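Local coordinates for protein leucine aminopeptidase (Fimbriiglobus ruber, PDB 7D1B) that probably catalyses the zinc-dependent cyclisation of N-terminal glutamine in peptides, as a glutaminyl cyclase built on the M28 aminopeptidase fold, at residues A[93-105]-A[200-212]. Sequence-based numbering, arbitrary orientation. Where two conformers were deposited one is given.
Sequences VRQEFKVRQRSQR and EGDKYFFGSEHFA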
loop_
_atom_site.group_PDB
_atom_site.type_symbol
_atom_site.label_atom_id
_atom_site.label_comp_id
_atom_site.label_asym_id
_atom_site.label_seq_id
_atom_site.Cartn_x
_atom_site.Cartn_y
_atom_site.Cartn_z
ATOM N N VAL A 93 -9.187 -9.153 -9.754
ATOM C CA VAL A 93 -10.515 -8.574 -9.916
ATOM C C VAL A 93 -10.380 -7.060 -9.917
ATOM O O VAL A 93 -9.552 -6.490 -9.199
ATOM C CB VAL A 93 -11.502 -9.090 -8.839
ATOM C CG1 VAL A 93 -12.754 -8.239 -8.745
ATOM C CG2 VAL A 93 -11.873 -10.546 -9.119
ATOM N N ARG A 94 -11.195 -6.416 -10.735
ATOM C CA ARG A 94 -11.285 -4.964 -10.802
ATOM C C ARG A 94 -12.512 -4.489 -10.037
ATOM O O ARG A 94 -13.585 -5.090 -10.145
ATOM C CB ARG A 94 -11.419 -4.533 -12.263
ATOM C CG ARG A 94 -10.217 -4.896 -13.125
ATOM C CD ARG A 94 -10.506 -4.719 -14.613
ATOM N NE ARG A 94 -10.840 -3.344 -14.953
ATOM C CZ ARG A 94 -9.949 -2.406 -15.260
ATOM N NH1 ARG A 94 -8.650 -2.684 -15.273
ATOM N NH2 ARG A 94 -10.364 -1.177 -15.546
ATOM N N GLN A 95 -12.371 -3.406 -9.285
ATOM C CA GLN A 95 -13.519 -2.710 -8.708
ATOM C C GLN A 95 -13.590 -1.366 -9.406
ATOM O O GLN A 95 -12.834 -0.448 -9.074
ATOM C CB GLN A 95 -13.402 -2.480 -7.207
ATOM C CG GLN A 95 -13.174 -3.666 -6.358
ATOM C CD GLN A 95 -13.296 -3.318 -4.869
ATOM O OE1 GLN A 95 -12.880 -2.231 -4.402
ATOM N NE2 GLN A 95 -13.889 -4.238 -4.115
ATOM N N GLU A 96 -14.482 -1.255 -10.382
ATOM C CA GLU A 96 -14.605 -0.054 -11.190
ATOM C C GLU A 96 -15.702 0.833 -10.624
ATOM O O GLU A 96 -16.779 0.350 -10.270
ATOM C CB GLU A 96 -14.954 -0.439 -12.631
ATOM C CG GLU A 96 -13.882 -1.294 -13.312
ATOM C CD GLU A 96 -14.249 -1.705 -14.725
ATOM O OE1 GLU A 96 -15.418 -1.522 -15.143
ATOM O OE2 GLU A 96 -13.351 -2.212 -15.425
ATOM N N PHE A 97 -15.443 2.136 -10.569
ATOM C CA PHE A 97 -16.431 3.081 -10.064
ATOM C C PHE A 97 -16.101 4.462 -10.612
ATOM O O PHE A 97 -15.063 4.666 -11.234
ATOM C CB PHE A 97 -16.532 3.045 -8.530
ATOM C CG PHE A 97 -15.258 3.423 -7.800
ATOM C CD1 PHE A 97 -14.201 2.531 -7.679
ATOM C CD2 PHE A 97 -15.149 4.669 -7.190
ATOM C CE1 PHE A 97 -13.046 2.898 -6.981
ATOM C CE2 PHE A 97 -14.017 5.035 -6.487
ATOM C CZ PHE A 97 -12.967 4.160 -6.379
ATOM N N LYS A 98 -17.015 5.409 -10.410
ATOM C CA LYS A 98 -16.814 6.782 -10.853
ATOM C C LYS A 98 -17.021 7.713 -9.681
ATOM O O LYS A 98 -17.867 7.467 -8.820
ATOM C CB LYS A 98 -17.819 7.189 -11.943
ATOM C CG LYS A 98 -17.661 6.424 -13.237
ATOM C CD LYS A 98 -18.718 6.865 -14.240
ATOM C CE LYS A 98 -18.829 5.900 -15.410
ATOM N NZ LYS A 98 -17.714 6.064 -16.387
ATOM N N VAL A 99 -16.249 8.800 -9.654
ATOM C CA VAL A 99 -16.432 9.825 -8.631
ATOM C C VAL A 99 -16.310 11.186 -9.293
ATOM O O VAL A 99 -15.856 11.309 -10.425
ATOM C CB VAL A 99 -15.424 9.712 -7.461
ATOM C CG1 VAL A 99 -15.511 8.351 -6.812
ATOM C CG2 VAL A 99 -14.003 9.988 -7.930
ATOM N N ARG A 100 -16.712 12.218 -8.560
ATOM C CA ARG A 100 -16.465 13.603 -8.951
ATOM C C ARG A 100 -15.523 14.209 -7.918
ATOM O O ARG A 100 -15.886 14.353 -6.750
ATOM C CB ARG A 100 -17.765 14.413 -9.013
ATOM C CG ARG A 100 -17.515 15.813 -9.536
ATOM C CD ARG A 100 -18.748 16.713 -9.457
ATOM N NE ARG A 100 -19.186 16.985 -8.081
ATOM C CZ ARG A 100 -18.620 17.872 -7.267
ATOM N NH1 ARG A 100 -17.547 18.568 -7.663
ATOM N NH2 ARG A 100 -19.125 18.068 -6.054
ATOM N N GLN A 101 -14.319 14.571 -8.344
ATOM C CA GLN A 101 -13.424 15.258 -7.422
ATOM C C GLN A 101 -13.965 16.668 -7.159
ATOM O O GLN A 101 -14.619 17.266 -8.012
ATOM C CB GLN A 101 -12.013 15.276 -8.008
ATOM C CG GLN A 101 -10.925 15.920 -7.149
ATOM C CD GLN A 101 -10.834 15.351 -5.739
ATOM O OE1 GLN A 101 -11.678 15.632 -4.890
ATOM N NE2 GLN A 101 -9.807 14.540 -5.479
ATOM N N ARG A 102 -13.709 17.199 -5.957
ATOM C CA ARG A 102 -14.397 18.403 -5.491
ATOM C C ARG A 102 -14.236 19.572 -6.445
ATOM O O ARG A 102 -15.196 20.312 -6.686
ATOM C CB ARG A 102 -13.886 18.816 -4.119
ATOM C CG ARG A 102 -14.192 17.830 -3.000
ATOM C CD ARG A 102 -13.628 18.366 -1.694
ATOM N NE ARG A 102 -13.889 17.462 -0.585
ATOM C CZ ARG A 102 -13.049 17.271 0.429
ATOM N NH1 ARG A 102 -11.880 17.896 0.468
ATOM N NH2 ARG A 102 -13.377 16.423 1.387
ATOM N N SER A 103 -13.032 19.771 -6.984
ATOM C CA SER A 103 -12.709 20.922 -7.814
ATOM C C SER A 103 -13.171 20.762 -9.251
ATOM O O SER A 103 -13.007 21.705 -10.028
ATOM C CB SER A 103 -11.192 21.154 -7.794
ATOM O OG SER A 103 -10.507 20.042 -8.363
ATOM N N GLN A 104 -13.753 19.616 -9.621
ATOM C CA GLN A 104 -14.092 19.296 -11.001
ATOM C C GLN A 104 -15.585 19.074 -11.171
ATOM O O GLN A 104 -16.281 18.725 -10.223
ATOM C CB GLN A 104 -13.367 18.016 -11.422
ATOM C CG GLN A 104 -11.864 18.058 -11.114
ATOM C CD GLN A 104 -11.131 19.178 -11.861
ATOM O OE1 GLN A 104 -11.215 19.276 -13.087
ATOM N NE2 GLN A 104 -10.404 20.014 -11.125
ATOM N N ARG A 105 -16.080 19.240 -12.403
ATOM C CA ARG A 105 -17.421 18.759 -12.722
ATOM C C ARG A 105 -17.414 17.391 -13.371
ATOM O O ARG A 105 -18.381 16.637 -13.216
ATOM C CB ARG A 105 -18.165 19.737 -13.626
ATOM C CG ARG A 105 -18.446 21.033 -12.948
ATOM C CD ARG A 105 -19.560 21.777 -13.644
ATOM N NE ARG A 105 -20.062 22.816 -12.757
ATOM C CZ ARG A 105 -19.468 23.998 -12.609
ATOM N NH1 ARG A 105 -18.386 24.279 -13.329
ATOM N NH2 ARG A 105 -19.905 24.905 -11.735
ATOM N N GLU A 200 -9.758 23.749 2.168
ATOM C CA GLU A 200 -9.444 22.324 2.309
ATOM C C GLU A 200 -8.891 21.681 1.035
ATOM O O GLU A 200 -8.026 20.800 1.115
ATOM C CB GLU A 200 -10.689 21.566 2.778
ATOM C CG GLU A 200 -10.505 20.056 2.939
ATOM C CD GLU A 200 -9.203 19.678 3.631
ATOM O OE1 GLU A 200 -8.945 20.185 4.746
ATOM O OE2 GLU A 200 -8.439 18.870 3.058
ATOM N N GLY A 201 -9.349 22.100 -0.133
ATOM C CA GLY A 201 -8.882 21.499 -1.362
ATOM C C GLY A 201 -9.617 20.201 -1.665
ATOM O O GLY A 201 -10.702 19.895 -1.135
ATOM N N ASP A 202 -9.021 19.436 -2.571
ATOM C CA ASP A 202 -9.582 18.182 -3.051
ATOM C C ASP A 202 -9.590 17.052 -2.021
ATOM O O ASP A 202 -8.856 17.061 -1.020
ATOM C CB ASP A 202 -8.938 17.798 -4.373
ATOM C CG ASP A 202 -9.496 18.573 -5.547
ATOM O OD1 ASP A 202 -10.616 19.127 -5.427
ATOM O OD2 ASP A 202 -8.808 18.630 -6.591
ATOM N N LYS A 203 -10.429 16.052 -2.303
ATOM C CA LYS A 203 -10.703 14.925 -1.421
ATOM C C LYS A 203 -9.735 13.769 -1.643
ATOM O O LYS A 203 -9.376 13.455 -2.780
ATOM C CB LYS A 203 -12.133 14.446 -1.703
ATOM C CG LYS A 203 -12.550 13.234 -0.897
ATOM C CD LYS A 203 -14.038 12.916 -1.050
ATOM C CE LYS A 203 -14.353 11.473 -0.606
ATOM N NZ LYS A 203 -13.940 11.190 0.805
ATOM N N TYR A 204 -9.378 13.104 -0.549
ATOM C CA TYR A 204 -8.515 11.928 -0.520
ATOM C C TYR A 204 -9.338 10.653 -0.347
ATOM O O TYR A 204 -10.486 10.679 0.109
ATOM C CB TYR A 204 -7.547 12.041 0.666
ATOM C CG TYR A 204 -6.467 13.067 0.512
ATOM C CD1 TYR A 204 -6.733 14.427 0.616
ATOM C CD2 TYR A 204 -5.145 12.663 0.325
ATOM C CE1 TYR A 204 -5.707 15.367 0.500
ATOM C CE2 TYR A 204 -4.125 13.580 0.204
ATOM C CZ TYR A 204 -4.403 14.928 0.303
ATOM O OH TYR A 204 -3.348 15.805 0.186
ATOM N N PHE A 205 -8.715 9.523 -0.690
ATOM C CA PHE A 205 -9.151 8.199 -0.233
ATOM C C PHE A 205 -10.373 7.636 -0.956
ATOM O O PHE A 205 -11.102 6.817 -0.381
ATOM C CB PHE A 205 -9.352 8.115 1.299
ATOM C CG PHE A 205 -8.239 8.749 2.073
ATOM C CD1 PHE A 205 -6.907 8.434 1.789
ATOM C CD2 PHE A 205 -8.507 9.691 3.057
ATOM C CE1 PHE A 205 -5.877 9.054 2.467
ATOM C CE2 PHE A 205 -7.475 10.316 3.755
ATOM C CZ PHE A 205 -6.167 10.009 3.454
ATOM N N PHE A 206 -10.581 7.976 -2.231
ATOM C CA PHE A 206 -11.741 7.422 -2.930
ATOM C C PHE A 206 -11.702 5.901 -2.991
ATOM O O PHE A 206 -12.727 5.238 -2.789
ATOM C CB PHE A 206 -11.826 7.975 -4.344
ATOM C CG PHE A 206 -12.277 9.405 -4.428
ATOM C CD1 PHE A 206 -13.582 9.759 -4.093
ATOM C CD2 PHE A 206 -11.416 10.387 -4.906
ATOM C CE1 PHE A 206 -14.016 11.088 -4.218
ATOM C CE2 PHE A 206 -11.851 11.699 -5.038
ATOM C CZ PHE A 206 -13.141 12.039 -4.697
ATOM N N GLY A 207 -10.536 5.328 -3.301
ATOM C CA GLY A 207 -10.444 3.886 -3.492
ATOM C C GLY A 207 -10.611 3.092 -2.213
ATOM O O GLY A 207 -11.340 2.096 -2.182
ATOM N N SER A 208 -9.937 3.511 -1.129
ATOM C CA SER A 208 -10.104 2.772 0.114
ATOM C C SER A 208 -11.517 2.918 0.668
ATOM O O SER A 208 -12.071 1.959 1.215
ATOM C CB SER A 208 -9.029 3.148 1.133
ATOM O OG SER A 208 -9.010 4.543 1.411
ATOM N N GLU A 209 -12.125 4.105 0.531
ATOM C CA GLU A 209 -13.509 4.266 0.974
ATOM C C GLU A 209 -14.436 3.376 0.164
ATOM O O GLU A 209 -15.329 2.730 0.729
ATOM C CB GLU A 209 -13.925 5.733 0.919
ATOM C CG GLU A 209 -13.211 6.503 2.014
ATOM C CD GLU A 209 -13.473 7.988 2.019
ATOM O OE1 GLU A 209 -14.332 8.455 1.251
ATOM O OE2 GLU A 209 -12.817 8.689 2.819
ATOM N N HIS A 210 -14.221 3.297 -1.157
ATOM C CA HIS A 210 -15.058 2.447 -1.997
ATOM C C HIS A 210 -14.921 0.985 -1.587
ATOM O O HIS A 210 -15.918 0.266 -1.434
ATOM C CB HIS A 210 -14.678 2.624 -3.464
ATOM C CG HIS A 210 -15.525 1.818 -4.392
ATOM N ND1 HIS A 210 -16.763 2.248 -4.813
ATOM C CD2 HIS A 210 -15.323 0.610 -4.972
ATOM C CE1 HIS A 210 -17.289 1.337 -5.611
ATOM N NE2 HIS A 210 -16.443 0.330 -5.718
ATOM N N PHE A 211 -13.686 0.532 -1.400
ATOM C CA PHE A 211 -13.442 -0.849 -1.018
ATOM C C PHE A 211 -14.085 -1.154 0.325
ATOM O O PHE A 211 -14.752 -2.183 0.489
ATOM C CB PHE A 211 -11.933 -1.070 -0.946
ATOM C CG PHE A 211 -11.551 -2.469 -0.533
ATOM C CD1 PHE A 211 -11.382 -3.466 -1.476
ATOM C CD2 PHE A 211 -11.382 -2.784 0.807
ATOM C CE1 PHE A 211 -11.051 -4.770 -1.076
ATOM C CE2 PHE A 211 -11.035 -4.077 1.217
ATOM C CZ PHE A 211 -10.881 -5.068 0.262
ATOM N N ALA A 212 -13.878 -0.276 1.311
ATOM C CA ALA A 212 -14.401 -0.531 2.643
ATOM C C ALA A 212 -15.921 -0.536 2.635
ATOM O O ALA A 212 -16.544 -1.387 3.271
ATOM C CB ALA A 212 -13.868 0.513 3.617
HETATM O O HOH W 1 -15.029 -4.121 -1.514
HETATM O O HOH W 2 -17.022 -1.343 -7.931
#
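Gln101 reaches across to Lys203 with both ends of its amide: Lys203 N gives a hydrogen bond to Gln101 OE1 (2.9 Å), and Gln101 NE2 returns a nearly straight one to Lys203 O (2.9 Å). The side chain gets there with CG anti to the backbone N (chi1 -178°) and a bend at chi2. OE1 is gripped twice, by Lys203 N from above the carbonyl plane and by Arg102 N on an in-plane lone pair. The amide also lies flat on the Asp202 carboxylate, the planes 7° apart. NE2 has a further acceptor in Tyr189 O, which probably helps tie the strand's end to the chain just after zinc ligand Glu188, whose side chain is about 7 Å from that of Gln101. Replacing Gln101 with alanine would probably leave the Lys203 N-H and carbonyl without these mates and uncover one side of the Asp202 carboxylate. That carboxylate fastens the 101-104 beta turn, taking Ser103 N on OD1 and Ser103 OG on the syn lone pair of OD2 (2.8 Å); OD2 also accepts from Leu191 N and Asp192 N.

Along the strand, ring and aliphatic contacts take over. Val99 CG2 sits over the Phe206 ring, 3.7 Å from its centroid. Phe97 and His210 form an offset stack, planes 5° apart, each CB over the other's ring face.

The margins are looser. Exposed Arg102 lays its guanidinium over Lys203 CB and holds Gly201 O through NH1 (2.8 Å). At the far end one water links Gln95 NE2 to Phe211 O, another His210 NE2 to Glu96 O; Gln95 OE1 is bound by Asn112.

Strand 91-99, outermost in the mixed sheet and antiparallel to 108-117, thus rests on the start of helix 206-218, whose Phe211 reaches strand 178-184 and helix 287-292.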